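Local structure of adenosine deaminase 1 (Arthrobacter aurescens, 3RYS) at residues 9-14 / 337-342; 112-117 / 155-160; 225-230 / 271-276; 267-272 / 307-312. The protein probably catalyses the hydrolytic deamination of adenine to hypoxanthine, using one bound zinc ion, a step in purine salvage and nitrogen catabolism. All coordinates share one frame; numbering follows the deposited sequence.

Contact 1: residues 9-14 / 337-342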
loop_
_atom_site.group_PDB
_atom_site.type_symbol
_atom_site.label_atom_id
_atom_site.label_comp_id
_atom_site.label_asym_id
_atom_site.label_seq_id
_atom_site.Cartn_x
_atom_site.Cartn_y
_atom_site.Cartn_z
ATOM N N THR A 9 8.167 13.408 -21.549
ATOM C CA THR A 9 7.607 12.060 -21.654
ATOM C C THR A 9 6.188 12.020 -21.086
ATOM O O THR A 9 5.836 12.822 -20.225
ATOM C CB THR A 9 8.500 11.001 -20.936
ATOM O OG1 THR A 9 8.009 9.680 -21.202
ATOM C CG2 THR A 9 8.528 11.236 -19.430
ATOM N N SER A 10 5.369 11.100 -21.586
ATOM C CA SER A 10 4.045 10.867 -21.013
ATOM C C SER A 10 3.991 9.502 -20.336
ATOM O O SER A 10 2.934 9.075 -19.869
ATOM C CB SER A 10 2.955 10.964 -22.078
ATOM O OG SER A 10 2.757 12.306 -22.475
ATOM N N THR A 11 5.136 8.828 -20.289
ATOM C CA THR A 11 5.234 7.516 -19.665
ATOM C C THR A 11 5.594 7.638 -18.187
ATOM O O THR A 11 6.140 8.650 -17.752
ATOM C CB THR A 11 6.287 6.646 -20.366
ATOM O OG1 THR A 11 7.593 7.192 -20.133
ATOM C CG2 THR A 11 6.017 6.593 -21.866
ATOM N N ALA A 12 5.275 6.600 -17.421
ATOM C CA ALA A 12 5.602 6.557 -16.003
ATOM C C ALA A 12 7.019 6.037 -15.841
ATOM O O ALA A 12 7.522 5.328 -16.713
ATOM C CB ALA A 12 4.626 5.663 -15.264
ATOM N N PRO A 13 7.669 6.388 -14.722
ATOM C CA PRO A 13 9.047 5.973 -14.431
ATOM C C PRO A 13 9.075 4.562 -13.875
ATOM O O PRO A 13 8.039 4.074 -13.420
ATOM C CB PRO A 13 9.485 6.946 -13.326
ATOM C CG PRO A 13 8.333 7.913 -13.124
ATOM C CD PRO A 13 7.115 7.229 -13.653
ATOM N N PRO A 14 10.246 3.910 -13.901
ATOM C CA PRO A 14 10.404 2.622 -13.225
ATOM C C PRO A 14 10.378 2.874 -11.726
ATOM O O PRO A 14 11.224 3.620 -11.242
ATOM C CB PRO A 14 11.808 2.171 -13.644
ATOM C CG PRO A 14 12.226 3.086 -14.742
ATOM C CD PRO A 14 11.499 4.363 -14.519
ATOM N N LYS A 337 17.091 10.100 -18.768
ATOM C CA LYS A 337 17.861 10.477 -19.904
ATOM C C LYS A 337 17.136 10.308 -21.180
ATOM O O LYS A 337 17.306 11.060 -22.082
ATOM C CB LYS A 337 19.096 9.638 -19.962
ATOM C CG LYS A 337 20.143 10.070 -19.090
ATOM C CD LYS A 337 21.211 9.127 -19.181
ATOM C CE LYS A 337 22.079 9.224 -18.008
ATOM N NZ LYS A 337 23.444 8.910 -18.371
ATOM N N ALA A 338 16.328 9.289 -21.245
ATOM C CA ALA A 338 15.510 9.060 -22.392
ATOM C C ALA A 338 14.288 9.974 -22.449
ATOM O O ALA A 338 13.659 10.102 -23.448
ATOM C CB ALA A 338 15.087 7.662 -22.394
ATOM N N SER A 339 13.979 10.617 -21.353
ATOM C CA SER A 339 12.716 11.254 -21.150
ATOM C C SER A 339 12.767 12.742 -21.087
ATOM O O SER A 339 11.775 13.353 -20.894
ATOM C CB SER A 339 12.112 10.763 -19.841
ATOM O OG SER A 339 11.355 9.621 -20.043
ATOM N N VAL A 340 13.921 13.353 -21.215
ATOM C CA VAL A 340 13.940 14.805 -21.215
ATOM C C VAL A 340 14.178 15.305 -22.597
ATOM O O VAL A 340 14.790 14.616 -23.396
ATOM C CB VAL A 340 14.990 15.395 -20.318
ATOM C CG1 VAL A 340 14.743 15.027 -18.890
ATOM C CG2 VAL A 340 16.365 15.046 -20.787
ATOM N N THR A 341 13.680 16.512 -22.862
ATOM C CA THR A 341 13.738 17.148 -24.178
ATOM C C THR A 341 15.125 17.520 -24.579
ATOM O O THR A 341 15.787 18.190 -23.869
ATOM C CB THR A 341 12.946 18.447 -24.212
ATOM O OG1 THR A 341 11.959 18.426 -23.206
ATOM C CG2 THR A 341 12.308 18.640 -25.546
ATOM N N PRO A 342 15.538 17.100 -25.746
ATOM C CA PRO A 342 16.878 17.396 -26.226
ATOM C C PRO A 342 17.232 18.867 -26.171
ATOM O O PRO A 342 16.459 19.707 -26.572
ATOM C CB PRO A 342 16.844 16.887 -27.661
ATOM C CG PRO A 342 15.806 15.906 -27.690
ATOM C CD PRO A 342 14.790 16.246 -26.674
#

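Contact 2: residues 112-117 / 155-160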
loop_
_atom_site.group_PDB
_atom_site.type_symbol
_atom_site.label_atom_id
_atom_site.label_comp_id
_atom_site.label_asym_id
_atom_site.label_seq_id
_atom_site.Cartn_x
_atom_site.Cartn_y
_atom_site.Cartn_z
ATOM N N VAL A 112 -12.402 -17.940 6.481
ATOM C CA VAL A 112 -11.386 -18.393 5.530
ATOM C C VAL A 112 -10.059 -18.601 6.257
ATOM O O VAL A 112 -9.574 -17.697 6.938
ATOM C CB VAL A 112 -11.181 -17.389 4.366
ATOM C CG1 VAL A 112 -10.131 -17.909 3.402
ATOM C CG2 VAL A 112 -12.496 -17.123 3.631
ATOM N N ALA A 113 -9.475 -19.787 6.112
ATOM C CA ALA A 113 -8.258 -20.136 6.844
ATOM C C ALA A 113 -7.046 -19.292 6.440
ATOM O O ALA A 113 -6.970 -18.801 5.318
ATOM C CB ALA A 113 -7.953 -21.615 6.677
ATOM N N LEU A 114 -6.104 -19.123 7.364
ATOM C CA LEU A 114 -4.845 -18.446 7.071
ATOM C C LEU A 114 -4.143 -19.162 5.939
ATOM O O LEU A 114 -3.580 -18.536 5.043
ATOM C CB LEU A 114 -3.934 -18.453 8.295
ATOM C CG LEU A 114 -4.081 -17.314 9.293
ATOM C CD1 LEU A 114 -3.309 -17.617 10.573
ATOM C CD2 LEU A 114 -3.604 -16.022 8.659
ATOM N N GLU A 115 -4.175 -20.486 5.999
ATOM C CA GLU A 115 -3.591 -21.324 4.966
ATOM C C GLU A 115 -4.089 -20.878 3.593
ATOM O O GLU A 115 -3.307 -20.743 2.658
ATOM C CB GLU A 115 -3.962 -22.786 5.215
ATOM C CG GLU A 115 -3.390 -23.777 4.210
ATOM C CD GLU A 115 -2.019 -24.300 4.609
ATOM O OE1 GLU A 115 -1.610 -24.076 5.772
ATOM O OE2 GLU A 115 -1.356 -24.936 3.758
ATOM N N THR A 116 -5.394 -20.633 3.486
ATOM C CA THR A 116 -6.017 -20.278 2.213
ATOM C C THR A 116 -5.581 -18.918 1.670
ATOM O O THR A 116 -5.171 -18.814 0.514
ATOM C CB THR A 116 -7.558 -20.298 2.304
ATOM O OG1 THR A 116 -7.997 -21.601 2.700
ATOM C CG2 THR A 116 -8.177 -19.950 0.959
ATOM N N CYS A 117 -5.678 -17.875 2.489
ATOM C CA CYS A 117 -5.333 -16.538 2.016
ATOM C C CYS A 117 -3.829 -16.362 1.796
ATOM O O CYS A 117 -3.413 -15.784 0.794
ATOM C CB CYS A 117 -5.923 -15.431 2.909
ATOM S SG CYS A 117 -5.506 -15.473 4.678
ATOM N N LEU A 155 -0.448 -13.522 14.359
ATOM C CA LEU A 155 0.989 -13.459 14.116
ATOM C C LEU A 155 1.661 -14.783 14.477
ATOM O O LEU A 155 2.449 -15.317 13.699
ATOM C CB LEU A 155 1.620 -12.316 14.912
ATOM C CG LEU A 155 3.142 -12.208 14.795
ATOM C CD1 LEU A 155 3.554 -12.143 13.337
ATOM C CD2 LEU A 155 3.665 -10.999 15.560
ATOM N N ASP A 156 1.341 -15.300 15.662
ATOM C CA ASP A 156 1.852 -16.590 16.118
ATOM C C ASP A 156 1.614 -17.700 15.100
ATOM O O ASP A 156 2.507 -18.506 14.832
ATOM C CB ASP A 156 1.201 -16.985 17.443
ATOM C CG ASP A 156 1.842 -16.312 18.632
ATOM O OD1 ASP A 156 3.024 -15.909 18.536
ATOM O OD2 ASP A 156 1.159 -16.191 19.670
ATOM N N GLN A 157 0.404 -17.752 14.550
ATOM C CA GLN A 157 0.069 -18.784 13.579
ATOM C C GLN A 157 0.812 -18.601 12.263
ATOM O O GLN A 157 1.226 -19.580 11.648
ATOM C CB GLN A 157 -1.438 -18.859 13.347
ATOM C CG GLN A 157 -2.079 -20.060 14.012
ATOM C CD GLN A 157 -1.852 -21.344 13.232
ATOM O OE1 GLN A 157 -2.262 -21.462 12.077
ATOM N NE2 GLN A 157 -1.207 -22.315 13.863
ATOM N N LEU A 158 0.980 -17.353 11.836
ATOM C CA LEU A 158 1.789 -17.065 10.659
ATOM C C LEU A 158 3.213 -17.572 10.845
ATOM O O LEU A 158 3.766 -18.237 9.971
ATOM C CB LEU A 158 1.798 -15.569 10.356
ATOM C CG LEU A 158 0.479 -15.059 9.782
ATOM C CD1 LEU A 158 0.511 -13.552 9.603
ATOM C CD2 LEU A 158 0.179 -15.760 8.465
ATOM N N LEU A 159 3.799 -17.262 11.996
ATOM C CA LEU A 159 5.138 -17.734 12.317
ATOM C C LEU A 159 5.211 -19.259 12.309
ATOM O O LEU A 159 6.026 -19.848 11.599
ATOM C CB LEU A 159 5.576 -17.202 13.681
ATOM C CG LEU A 159 5.860 -15.702 13.755
ATOM C CD1 LEU A 159 6.487 -15.351 15.096
ATOM C CD2 LEU A 159 6.757 -15.257 12.603
ATOM N N ALA A 160 4.352 -19.887 13.107
ATOM C CA ALA A 160 4.311 -21.343 13.230
ATOM C C ALA A 160 4.210 -22.046 11.876
ATOM O O ALA A 160 4.858 -23.070 11.648
ATOM C CB ALA A 160 3.154 -21.764 14.131
#

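Contact 3: residues 225-230 / 271-276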
loop_
_atom_site.group_PDB
_atom_site.type_symbol
_atom_site.label_atom_id
_atom_site.label_comp_id
_atom_site.label_asym_id
_atom_site.label_seq_id
_atom_site.Cartn_x
_atom_site.Cartn_y
_atom_site.Cartn_z
ATOM N N ILE A 225 0.908 12.175 5.817
ATOM C CA ILE A 225 0.697 13.543 5.357
ATOM C C ILE A 225 0.358 14.534 6.475
ATOM O O ILE A 225 0.592 15.739 6.336
ATOM C CB ILE A 225 -0.383 13.627 4.264
ATOM C CG1 ILE A 225 -1.718 13.106 4.796
ATOM C CG2 ILE A 225 0.055 12.863 3.018
ATOM C CD1 ILE A 225 -2.912 13.549 3.968
ATOM N N ARG A 226 -0.194 14.039 7.578
ATOM C CA ARG A 226 -0.563 14.930 8.677
ATOM C C ARG A 226 0.639 15.353 9.519
ATOM O O ARG A 226 0.502 16.116 10.475
ATOM C CB ARG A 226 -1.667 14.328 9.546
ATOM C CG ARG A 226 -3.040 14.390 8.898
ATOM C CD ARG A 226 -4.139 14.176 9.915
ATOM N NE ARG A 226 -4.152 15.234 10.920
ATOM C CZ ARG A 226 -4.837 15.178 12.058
ATOM N NH1 ARG A 226 -5.562 14.105 12.344
ATOM N NH2 ARG A 226 -4.788 16.190 12.917
ATOM N N CYS A 227 1.820 14.872 9.148
ATOM C CA CYS A 227 3.042 15.276 9.825
ATOM C C CYS A 227 3.283 16.762 9.604
ATOM O O CYS A 227 3.961 17.416 10.394
ATOM C CB CYS A 227 4.235 14.483 9.293
ATOM S SG CYS A 227 4.751 14.989 7.640
ATOM N N MET A 228 2.722 17.294 8.523
ATOM C CA MET A 228 2.914 18.695 8.174
ATOM C C MET A 228 2.366 19.640 9.243
ATOM O O MET A 228 2.645 20.835 9.224
ATOM C CB MET A 228 2.269 18.996 6.819
ATOM C CG MET A 228 2.918 18.289 5.632
ATOM S SD MET A 228 4.515 18.990 5.161
ATOM C CE MET A 228 5.620 18.110 6.252
ATOM N N GLU A 229 1.596 19.103 10.182
ATOM C CA GLU A 229 0.982 19.928 11.216
ATOM C C GLU A 229 1.933 20.200 12.372
ATOM O O GLU A 229 1.648 21.018 13.249
ATOM C CB GLU A 229 -0.306 19.280 11.715
ATOM C CG GLU A 229 -1.379 19.229 10.645
ATOM C CD GLU A 229 -2.529 18.308 10.995
ATOM O OE1 GLU A 229 -2.629 17.876 12.168
ATOM O OE2 GLU A 229 -3.331 18.020 10.082
ATOM N N ASP A 230 3.009 19.489 12.432
ATOM C CA ASP A 230 3.946 19.691 13.470
ATOM C C ASP A 230 5.333 19.884 12.906
ATOM O O ASP A 230 5.888 19.001 12.321
ATOM C CB ASP A 230 3.891 18.521 14.424
ATOM C CG ASP A 230 4.702 18.730 15.631
ATOM O OD1 ASP A 230 5.779 19.250 15.544
ATOM O OD2 ASP A 230 4.260 18.378 16.686
ATOM N N ILE A 271 10.881 20.084 0.832
ATOM C CA ILE A 271 11.510 20.229 2.145
ATOM C C ILE A 271 12.341 19.018 2.569
ATOM O O ILE A 271 12.840 18.970 3.693
ATOM C CB ILE A 271 10.497 20.553 3.254
ATOM C CG1 ILE A 271 9.498 19.407 3.414
ATOM C CG2 ILE A 271 9.801 21.883 2.975
ATOM C CD1 ILE A 271 8.432 19.669 4.463
ATOM N N GLY A 272 12.483 18.043 1.674
ATOM C CA GLY A 272 13.406 16.945 1.896
ATOM C C GLY A 272 12.846 15.698 2.553
ATOM O O GLY A 272 13.597 14.768 2.849
ATOM N N LEU A 273 11.538 15.667 2.796
ATOM C CA LEU A 273 10.911 14.450 3.299
ATOM C C LEU A 273 11.135 13.331 2.290
ATOM O O LEU A 273 10.956 13.529 1.089
ATOM C CB LEU A 273 9.413 14.654 3.532
ATOM C CG LEU A 273 9.002 15.571 4.684
ATOM C CD1 LEU A 273 7.495 15.740 4.709
ATOM C CD2 LEU A 273 9.501 15.014 6.004
ATOM N N ASN A 274 11.537 12.163 2.779
ATOM C CA ASN A 274 11.820 11.024 1.910
ATOM C C ASN A 274 10.547 10.344 1.400
ATOM O O ASN A 274 10.249 9.203 1.760
ATOM C CB ASN A 274 12.696 10.018 2.650
ATOM C CG ASN A 274 13.087 8.845 1.785
ATOM O OD1 ASN A 274 13.137 8.954 0.560
ATOM N ND2 ASN A 274 13.365 7.711 2.419
ATOM N N VAL A 275 9.799 11.052 0.561
ATOM C CA VAL A 275 8.487 10.585 0.125
ATOM C C VAL A 275 8.524 9.822 -1.193
ATOM O O VAL A 275 9.413 10.023 -2.024
ATOM C CB VAL A 275 7.504 11.758 -0.035
ATOM C CG1 VAL A 275 7.079 12.295 1.328
ATOM C CG2 VAL A 275 8.125 12.851 -0.895
ATOM N N CYS A 276 7.542 8.946 -1.373
ATOM C CA CYS A 276 7.348 8.254 -2.639
ATOM C C CYS A 276 5.858 8.138 -2.951
ATOM O O CYS A 276 5.014 8.355 -2.080
ATOM C CB CYS A 276 8.012 6.875 -2.623
ATOM S SG CYS A 276 7.323 5.701 -1.431
#

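Contact 4: residues 267-272 / 307-312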
loop_
_atom_site.group_PDB
_atom_site.type_symbol
_atom_site.label_atom_id
_atom_site.label_comp_id
_atom_site.label_asym_id
_atom_site.label_seq_id
_atom_site.Cartn_x
_atom_site.Cartn_y
_atom_site.Cartn_z
ATOM N N GLU A 267 5.351 20.117 -1.657
ATOM C CA GLU A 267 6.008 20.781 -0.538
ATOM C C GLU A 267 6.839 19.796 0.289
ATOM O O GLU A 267 7.934 20.131 0.757
ATOM C CB GLU A 267 4.970 21.481 0.348
ATOM C CG GLU A 267 5.561 22.217 1.549
ATOM C CD GLU A 267 4.504 22.901 2.416
ATOM O OE1 GLU A 267 3.295 22.676 2.191
ATOM O OE2 GLU A 267 4.887 23.665 3.329
ATOM N N MET A 268 6.311 18.583 0.462
ATOM C CA MET A 268 6.986 17.537 1.229
ATOM C C MET A 268 8.300 17.151 0.562
ATOM O O MET A 268 9.322 16.949 1.226
ATOM C CB MET A 268 6.092 16.298 1.365
ATOM C CG MET A 268 4.823 16.520 2.177
ATOM S SD MET A 268 3.690 15.113 2.121
ATOM C CE MET A 268 4.390 14.034 3.376
ATOM N N LEU A 269 8.257 17.042 -0.762
ATOM C CA LEU A 269 9.444 16.740 -1.542
ATOM C C LEU A 269 10.435 17.894 -1.439
ATOM O O LEU A 269 11.612 17.688 -1.142
ATOM C CB LEU A 269 9.067 16.484 -2.998
ATOM C CG LEU A 269 10.163 15.951 -3.917
ATOM C CD1 LEU A 269 10.671 14.602 -3.431
ATOM C CD2 LEU A 269 9.645 15.849 -5.344
ATOM N N ALA A 270 9.952 19.109 -1.668
ATOM C CA ALA A 270 10.806 20.289 -1.605
ATOM C C ALA A 270 11.540 20.430 -0.271
ATOM O O ALA A 270 12.696 20.851 -0.245
ATOM C CB ALA A 270 10.009 21.549 -1.911
ATOM N N ILE A 271 10.881 20.084 0.832
ATOM C CA ILE A 271 11.510 20.229 2.145
ATOM C C ILE A 271 12.341 19.018 2.569
ATOM O O ILE A 271 12.840 18.970 3.693
ATOM C CB ILE A 271 10.497 20.553 3.254
ATOM C CG1 ILE A 271 9.498 19.407 3.414
ATOM C CG2 ILE A 271 9.801 21.883 2.975
ATOM C CD1 ILE A 271 8.432 19.669 4.463
ATOM N N GLY A 272 12.483 18.043 1.674
ATOM C CA GLY A 272 13.406 16.945 1.896
ATOM C C GLY A 272 12.846 15.698 2.553
ATOM O O GLY A 272 13.597 14.768 2.849
ATOM N N GLN A 307 9.755 13.608 -10.825
ATOM C CA GLN A 307 9.227 12.248 -10.912
ATOM C C GLN A 307 10.311 11.204 -10.650
ATOM O O GLN A 307 10.090 10.224 -9.934
ATOM C CB GLN A 307 8.620 11.997 -12.292
ATOM C CG GLN A 307 7.129 12.258 -12.404
ATOM C CD GLN A 307 6.621 12.071 -13.829
ATOM O OE1 GLN A 307 6.979 12.831 -14.731
ATOM N NE2 GLN A 307 5.783 11.056 -14.037
ATOM N N ALA A 308 11.480 11.413 -11.244
ATOM C CA ALA A 308 12.595 10.491 -11.062
ATOM C C ALA A 308 13.017 10.413 -9.599
ATOM O O ALA A 308 13.277 9.334 -9.073
ATOM C CB ALA A 308 13.768 10.905 -11.926
ATOM N N THR A 309 13.092 11.569 -8.948
ATOM C CA THR A 309 13.443 11.617 -7.540
ATOM C C THR A 309 12.474 10.757 -6.729
ATOM O O THR A 309 12.897 9.961 -5.886
ATOM C CB THR A 309 13.457 13.068 -7.008
ATOM O OG1 THR A 309 14.467 13.817 -7.694
ATOM C CG2 THR A 309 13.748 13.091 -5.512
ATOM N N LEU A 310 11.179 10.911 -7.001
ATOM C CA LEU A 310 10.141 10.122 -6.340
ATOM C C LEU A 310 10.348 8.629 -6.570
ATOM O O LEU A 310 10.233 7.822 -5.644
ATOM C CB LEU A 310 8.758 10.532 -6.848
ATOM C CG LEU A 310 8.310 11.943 -6.474
ATOM C CD1 LEU A 310 7.006 12.292 -7.168
ATOM C CD2 LEU A 310 8.176 12.078 -4.964
ATOM N N ALA A 311 10.649 8.275 -7.816
ATOM C CA ALA A 311 10.927 6.897 -8.196
ATOM C C ALA A 311 12.104 6.324 -7.411
ATOM O O ALA A 311 12.009 5.236 -6.836
ATOM C CB ALA A 311 11.205 6.811 -9.691
ATOM N N ALA A 312 13.215 7.056 -7.395
ATOM C CA ALA A 312 14.427 6.577 -6.739
ATOM C C ALA A 312 14.244 6.468 -5.226
ATOM O O ALA A 312 14.804 5.574 -4.591
ATOM C CB ALA A 312 15.621 7.462 -7.087
#

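Contact 1: residues 9-14 / 337-342
At Thr9, a first torsion of -173° places OG1 trans to the backbone N and tucks CG2 between that nitrogen and the carbonyl carbon; at Ser339, a chi1 of -89° directs OG to this branched side chain. The two residues bring together the ends of a TIM-barrel chain of the adenosine deaminase family, where the approach to strand 15-17 lies against the last helix, 322-339. Their CA atoms are 5.2 Å apart, so the backbones themselves run close here, although only 106 Å² is buried in all. Ser339 OG lies alongside the carbon part of Thr9, 3.3 Å from both CB and CG2. Behind it, Ser339 CB lies 3.6 Å from Thr9 CG2, so both atoms of the serine side chain share that methyl as a partner. No hydrogen bond crosses between the segments, and the join is therefore one of packing.

The polar branch of Thr9 is engaged within its own segment. Thr9 OG1 and Thr11 OG1 share a hydrogen bond of 2.7 Å, in which the geometry fits either hydroxyl as donor. Thr11 OG1 is also hydrogen-bonded to Trp335 NE1 of helix 322-339, whose side chain touches Thr9, Pro13 and Pro14 as well. Thr9 is thus tied to the helix indirectly, through the hydroxyl of Thr11, while a separate hydrogen bond, Thr341 OG1 with Thr8 N, joins the chain ends. Within the contact, Thr11 stays at its margin: its OG1 comes no nearer to Ser339 OG than 4.5 Å.

Contact 2: residues 112-117 / 155-160
Leu114 reaches from the first turn of helix 114-125 to the last turn of helix 148-160, joining two of the outer helices of the TIM barrel, with strand 135-143 between them in sequence. Its CB leaves the backbone pointing at the other helix, and a chi1 of -88° sets CG opposite the carbonyl carbon. CB and CG act as a spacer, carrying the branch across a gap in which the CA atoms of Leu114 and Leu158 are 7.7 Å apart. At the tip the two methyls divide the work. CD1 rests 3.6 Å from Gln157 CB, its closest approach to that side chain. CD2 goes to Leu158, whose side chain crosses that of Leu114 at about a right angle.

No hydrogen bond passes between the segments; 132 Å² is buried in all, and the closest approaches are between side-chain carbons. Ala113 occupies the N-cap position just ahead of Leu114, and its O accepts the bond from Cys117 N. Further packing on Leu114 comes from Pro104 and Thr108 of helix 104-108 and from Met161. The apolar pair that closes the contact is Leu114 CD2 and Leu158 CD2, 3.8 Å apart.

Contact 3: residues 225-230 / 271-276
Met228 stands out by using a single terminal methyl, CE, to meet two side chains at once: it lies 3.4 Å from Leu273 CD1 and 3.7 Å from Ile271 CD1, tip to tip with each. Bends at chi2 (-74°) and chi3 (86°) fold the thioether over to the 271-276 segment. Such reach is needed because the backbones stay far apart, the nearest CA atoms, Cys227 and Leu273, being separated by 10.3 Å. Cys227 SG adds a looser apolar contact, 4.1 Å from Leu273 CD1.

Each segment also has bonds of its own. In the 3-10 turn, Arg226 grips Glu229 side-on in a salt bridge, NE to OE2 at 3.0 Å and NH2 to OE1 at 2.8 Å, while its NH1 bonds to Glu203 O. In the other segment, Gly272 has positive phi and ends helix 265-270 in a Schellman motif, separating the two residues that receive Met228. The Cys227 side chain is about 9 Å from that of His223, an adenine-binding residue. Within this part of the TIM barrel, Leu237 of helix 231-240 touches both Cys227 and Leu273, Met268 of helix 265-270 touches Met228 and Leu273, and strand 275-277 pairs with strand 244-246 through Leu244.

Contact 4: residues 267-272 / 307-312
Flat groups play no part where Leu269 meets Thr309 and Leu310, so there are no faces or edges to assign: three branched side chains meet through their methyls. Leu269 is the only contributor from the 267-272 side. A chi1 of -171° extends its CG away from the backbone N, and the fork at its end then straddles Leu310 CD2, with CD1 at 3.9 Å and CD2 at 4.1 Å. Leu269 CD1 also lies 4.0 Å from Thr309 CG2, so Leu269 CD1 is the methyl that meets both residues. The Thr309 side chain divides by polarity: CG2 looks to the leucine, whereas OG1 is hydrogen-bonded to Pro305 O one turn back in its own helix. No hydrogen bond links the segments, and with the CA atoms of Leu269 and Leu310 8.2 Å apart, the 121 Å² buried comes from side-chain packing.

The arrangement is plain helix-to-helix packing on the outside of the TIM barrel, away from the zinc and adenine sites. Helix 265-270 and helix 304-317 both lean on strand 275-277, where Val275 touches Leu269 and Leu310 alike. Phe293 of helix 289-300 packs on Leu310, and helix 322-339 covers Ala308 and Ala312 through Val332, Val336 and Leu329.

Contact 1 joins segments near the two ends of the chain, and the other three are nested within the loop it closes: contact 2 comes first, then contacts 3 and 4, which share Ile271 and Gly272. Contacts 3 and 4 have centres 10 Å apart and meet on strand 275-277 and helix 265-270, with a probable hydrogen bond of 3.0 Å from Leu273 N to Met268 O. Contact 4 also touches contact 1, centres 16 Å apart, where Pro13 and Pro14 pack on Ala311 of helix 304-317. Contact 2 lies across the chain's centre, 43 Å from contact 1 between centres. Contact 4 thus touches both neighbours, so the late helices pack against one another and against the N-terminal segment.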